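Pyruvate kinase (PDB 6P0Y) catalyses the last step of glycolysis, in which the phosphate of phosphoenolpyruvate is transferred to ADP to give pyruvate and ATP. Local coordinates at the interface of chains A and B. Coordinates in Å, arbitrary orientation; residue numbers count along the deposited sequence, not the author numbering. Chains: chain A/B, Pyruvate kinase.

Contact 1: the interface of chains A and B. Residues chain A 513-514, 517-519; chain B 481, 484, 521-523.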
loop_
_atom_site.group_PDB
_atom_site.type_symbol
_atom_site.label_atom_id
_atom_site.label_comp_id
_atom_site.label_asym_id
_atom_site.label_seq_id
_atom_site.Cartn_x
_atom_site.Cartn_y
_atom_site.Cartn_z
ATOM N N CYS A 513 3.229 34.846 18.761
ATOM C CA CYS A 513 3.030 33.375 18.654
ATOM C C CYS A 513 4.302 32.574 18.954
ATOM O O CYS A 513 4.182 31.490 19.522
ATOM C CB CYS A 513 2.468 32.972 17.295
ATOM S SG CYS A 513 2.068 31.205 17.207
ATOM N N PRO A 514 5.549 33.006 18.623
ATOM C CA PRO A 514 5.886 34.345 18.125
ATOM C C PRO A 514 5.497 34.652 16.672
ATOM O O PRO A 514 5.347 33.728 15.895
ATOM C CB PRO A 514 7.424 34.399 18.178
ATOM C CG PRO A 514 7.827 33.206 19.013
ATOM C CD PRO A 514 6.754 32.175 18.751
ATOM N N CYS A 517 0.987 33.017 13.125
ATOM C CA CYS A 517 1.073 31.538 12.974
ATOM C C CYS A 517 -0.327 30.943 12.777
ATOM O O CYS A 517 -1.313 31.695 12.896
ATOM C CB CYS A 517 1.732 30.907 14.193
ATOM S SG CYS A 517 0.725 31.023 15.696
ATOM N N ASN A 518 -0.394 29.652 12.451
ATOM C CA ASN A 518 -1.631 28.833 12.510
ATOM C C ASN A 518 -1.345 27.636 13.416
ATOM O O ASN A 518 -0.233 27.079 13.323
ATOM C CB ASN A 518 -2.117 28.398 11.125
ATOM C CG ASN A 518 -2.574 29.562 10.273
ATOM O OD1 ASN A 518 -1.800 30.475 9.990
ATOM N ND2 ASN A 518 -3.829 29.536 9.855
ATOM N N LEU A 519 -2.295 27.281 14.283
ATOM C CA LEU A 519 -2.112 26.189 15.269
ATOM C C LEU A 519 -3.341 25.280 15.300
ATOM O O LEU A 519 -4.376 25.621 14.696
ATOM C CB LEU A 519 -1.812 26.780 16.652
ATOM C CG LEU A 519 -2.854 27.729 17.242
ATOM C CD1 LEU A 519 -4.020 26.967 17.849
ATOM C CD2 LEU A 519 -2.216 28.625 18.291
ATOM N N GLU B 481 5.300 31.717 24.386
ATOM C CA GLU B 481 5.697 32.661 23.307
ATOM C C GLU B 481 7.189 33.002 23.441
ATOM O O GLU B 481 7.873 33.011 22.406
ATOM C CB GLU B 481 4.802 33.908 23.304
ATOM C CG GLU B 481 4.732 34.673 24.622
ATOM C CD GLU B 481 3.843 34.086 25.711
ATOM O OE1 GLU B 481 3.852 34.637 26.839
ATOM O OE2 GLU B 481 3.159 33.068 25.445
ATOM N N ILE B 484 9.698 29.837 22.857
ATOM C CA ILE B 484 9.772 29.542 21.394
ATOM C C ILE B 484 10.635 30.609 20.707
ATOM O O ILE B 484 11.448 30.224 19.843
ATOM C CB ILE B 484 8.361 29.431 20.784
ATOM C CG1 ILE B 484 7.576 28.270 21.404
ATOM C CG2 ILE B 484 8.428 29.305 19.271
ATOM C CD1 ILE B 484 6.077 28.385 21.253
ATOM N N LYS B 521 1.846 24.553 16.896
ATOM C CA LYS B 521 1.914 25.813 16.112
ATOM C C LYS B 521 2.858 25.599 14.930
ATOM O O LYS B 521 3.918 24.980 15.136
ATOM C CB LYS B 521 2.432 26.969 16.974
ATOM C CG LYS B 521 1.600 27.301 18.203
ATOM C CD LYS B 521 2.348 28.109 19.236
ATOM C CE LYS B 521 1.424 28.862 20.172
ATOM N NZ LYS B 521 2.179 29.638 21.184
ATOM N N ILE B 522 2.483 26.092 13.748
ATOM C CA ILE B 522 3.404 26.247 12.585
ATOM C C ILE B 522 3.840 27.711 12.563
ATOM O O ILE B 522 3.045 28.555 12.104
ATOM C CB ILE B 522 2.729 25.799 11.275
ATOM C CG1 ILE B 522 2.260 24.346 11.378
ATOM C CG2 ILE B 522 3.648 26.026 10.082
ATOM C CD1 ILE B 522 1.630 23.795 10.118
ATOM N N VAL B 523 5.032 27.988 13.095
ATOM C CA VAL B 523 5.592 29.365 13.235
ATOM C C VAL B 523 6.682 29.557 12.181
ATOM O O VAL B 523 7.140 28.562 11.595
ATOM C CB VAL B 523 6.132 29.649 14.650
ATOM C CG1 VAL B 523 5.009 29.695 15.670
ATOM C CG2 VAL B 523 7.210 28.662 15.076
#
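The ring of A:Pro514 and the side chain of B:Ile484 cross obliquely: the methyl CG2 of the isoleucine meets the ring at its CD corner, 3.4 Å away, coming in from the rim rather than over a face. One face of the ring is turned to the backbone carbonyl of B:Glu481, whose oxygen stands above CG. A:Pro514 follows a cis peptide bond and is rigid, a shape that suits a fixed knob set against helix 480-493 of the partner. The branched isoleucine suits the other side, for with CG1 beside its backbone N (chi1 -63°) it turns CG2 towards the ring.

A second flat group, the carbonyl of A:Cys513, receives the side-chain amine nitrogen NZ of B:Lys521. NZ lies in the carbonyl plane on a lone pair of O, at 3.2 Å and with a C=O...N angle of 144°. The lysine chain is extended beyond CG, and this lets it run past the A:Cys513-A:Cys517 disulfide, where its CD lies 3.7 Å from SG of A:Cys513. Nearer the backbone, its CG packs at 3.8 Å alongside CB of A:Leu519, the two side chains pointing the same way. Lysine thus serves twice, with greasy methylenes along its length and a donor at its tip. B:Val523 brings CG1 to the disulfide, 3.6 Å from SG of A:Cys513 and also close to CB of A:Cys517. The disulfide ties the loop to the start of strand 517-524.

Beside the lysine and the disulfide, the two strands 517-524 pair antiparallel, A:Asn518 opposite B:Ile522 and A:Leu519 opposite B:Lys521. The amide N of B:Ile522 donates to O of A:Asn518 at 2.9 Å, almost straight at the hydrogen (174°). The strands therefore join the C-terminal domains of two subunits into one sheet, part of the C-C interface of the pyruvate kinase tetramer.

Contact 2: the interface of chains A and B. Residues chain A 481, 484-485, 523; chain B 512-514.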
loop_
_atom_site.group_PDB
_atom_site.type_symbol
_atom_site.label_atom_id
_atom_site.label_comp_id
_atom_site.label_asym_id
_atom_site.label_seq_id
_atom_site.Cartn_x
_atom_site.Cartn_y
_atom_site.Cartn_z
ATOM N N GLU A 481 -10.014 31.621 22.729
ATOM C CA GLU A 481 -10.415 30.794 23.899
ATOM C C GLU A 481 -11.941 30.852 24.072
ATOM O O GLU A 481 -12.541 29.792 24.319
ATOM C CB GLU A 481 -9.653 31.218 25.162
ATOM C CG GLU A 481 -9.774 32.694 25.534
ATOM C CD GLU A 481 -8.919 33.674 24.740
ATOM O OE1 GLU A 481 -9.045 34.891 24.984
ATOM O OE2 GLU A 481 -8.121 33.226 23.885
ATOM N N ILE A 484 -14.040 29.164 21.016
ATOM C CA ILE A 484 -13.967 27.676 21.139
ATOM C C ILE A 484 -14.888 27.216 22.278
ATOM O O ILE A 484 -15.577 26.193 22.094
ATOM C CB ILE A 484 -12.510 27.212 21.340
ATOM C CG1 ILE A 484 -11.635 27.573 20.138
ATOM C CG2 ILE A 484 -12.440 25.721 21.652
ATOM C CD1 ILE A 484 -10.161 27.608 20.449
ATOM N N SER A 485 -14.890 27.929 23.411
ATOM C CA SER A 485 -15.777 27.667 24.578
ATOM C C SER A 485 -17.243 27.706 24.133
ATOM O O SER A 485 -17.979 26.734 24.414
ATOM C CB SER A 485 -15.529 28.648 25.694
ATOM O OG SER A 485 -14.481 28.194 26.537
ATOM N N VAL A 523 -8.533 19.829 22.464
ATOM C CA VAL A 523 -9.256 20.296 23.685
ATOM C C VAL A 523 -10.293 19.243 24.087
ATOM O O VAL A 523 -10.574 18.340 23.272
ATOM C CB VAL A 523 -9.917 21.674 23.481
ATOM C CG1 VAL A 523 -8.882 22.771 23.302
ATOM C CG2 VAL A 523 -10.906 21.691 22.325
ATOM N N SER B 512 -7.455 28.208 30.049
ATOM C CA SER B 512 -8.056 29.158 29.071
ATOM C C SER B 512 -7.672 28.793 27.629
ATOM O O SER B 512 -7.466 29.721 26.825
ATOM C CB SER B 512 -7.664 30.583 29.390
ATOM O OG SER B 512 -7.968 30.906 30.739
ATOM N N CYS B 513 -7.599 27.497 27.308
ATOM C CA CYS B 513 -7.191 26.985 25.970
ATOM C C CYS B 513 -8.340 26.978 24.954
ATOM O O CYS B 513 -8.072 27.216 23.777
ATOM C CB CYS B 513 -6.567 25.596 26.054
ATOM S SG CYS B 513 -5.925 25.025 24.460
ATOM N N PRO B 514 -9.632 26.722 25.294
ATOM C CA PRO B 514 -10.150 26.603 26.661
ATOM C C PRO B 514 -9.792 25.319 27.420
ATOM O O PRO B 514 -9.501 24.317 26.790
ATOM C CB PRO B 514 -11.680 26.593 26.494
ATOM C CG PRO B 514 -11.921 27.040 25.075
ATOM C CD PRO B 514 -10.711 26.559 24.310
#
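The turn of helix 480-493 formed by A:Glu481, A:Ile484 and A:Ser485, in the pyruvate kinase C-terminal alpha/beta domain, receives the ring of B:Pro514. The apolar contacts centre on this ring, which follows a cis peptide bond. CG2 of A:Ile484 lies 3.3 Å from CD of B:Pro514, and CB of A:Ile484 also approaches that CD, at 3.5 Å, while CD1 of the same isoleucine extends towards the carbonyl of B:Cys513. A:Val523, from strand 517-524, adds a looser touch, its CG1, set beside the backbone N (chi1 -67°), reaching to 3.9 Å from SG of B:Cys513 and near the carbonyl oxygen of B:Pro514. A beta-branched residue is apt here, short and fixed close to its strand.

Contacts between polar atoms and carbon make up the rest. The hydroxyl OG of A:Ser485 sits beyond the CB-CG end of the proline ring, 3.2 Å from CG; serine is small enough to let the ring approach the helix. Within chain A, that hydroxyl makes a weak hydrogen bond of 3.4 Å to the backbone O of A:Glu481, one turn earlier. The same carbonyl oxygen stands over one face of the proline, towards CG, though its closeness there is doubtful. The approach of CB of A:Glu481 to the carbonyl of B:Ser512 is likewise modelled too tightly to be read.

Polar pairing across the chains plays no part in this patch.

Contact 1 and contact 2 lie about 17 Å apart, measured between the centres of their C-alpha atoms, within one two-fold symmetric interface. Residues 481, 484, 513, 514 and 523 serve in both, with the chains exchanged: the loop of chain A meets helix 480-493 of chain B in contact 1, and the loop of chain B meets helix 480-493 of chain A in contact 2. Strand 517-524 also belongs to both. Each loop-into-helix docking therefore occurs twice, flanking the shared strand pairing, which should fix the relative orientation of two subunits in the deposited tetramer.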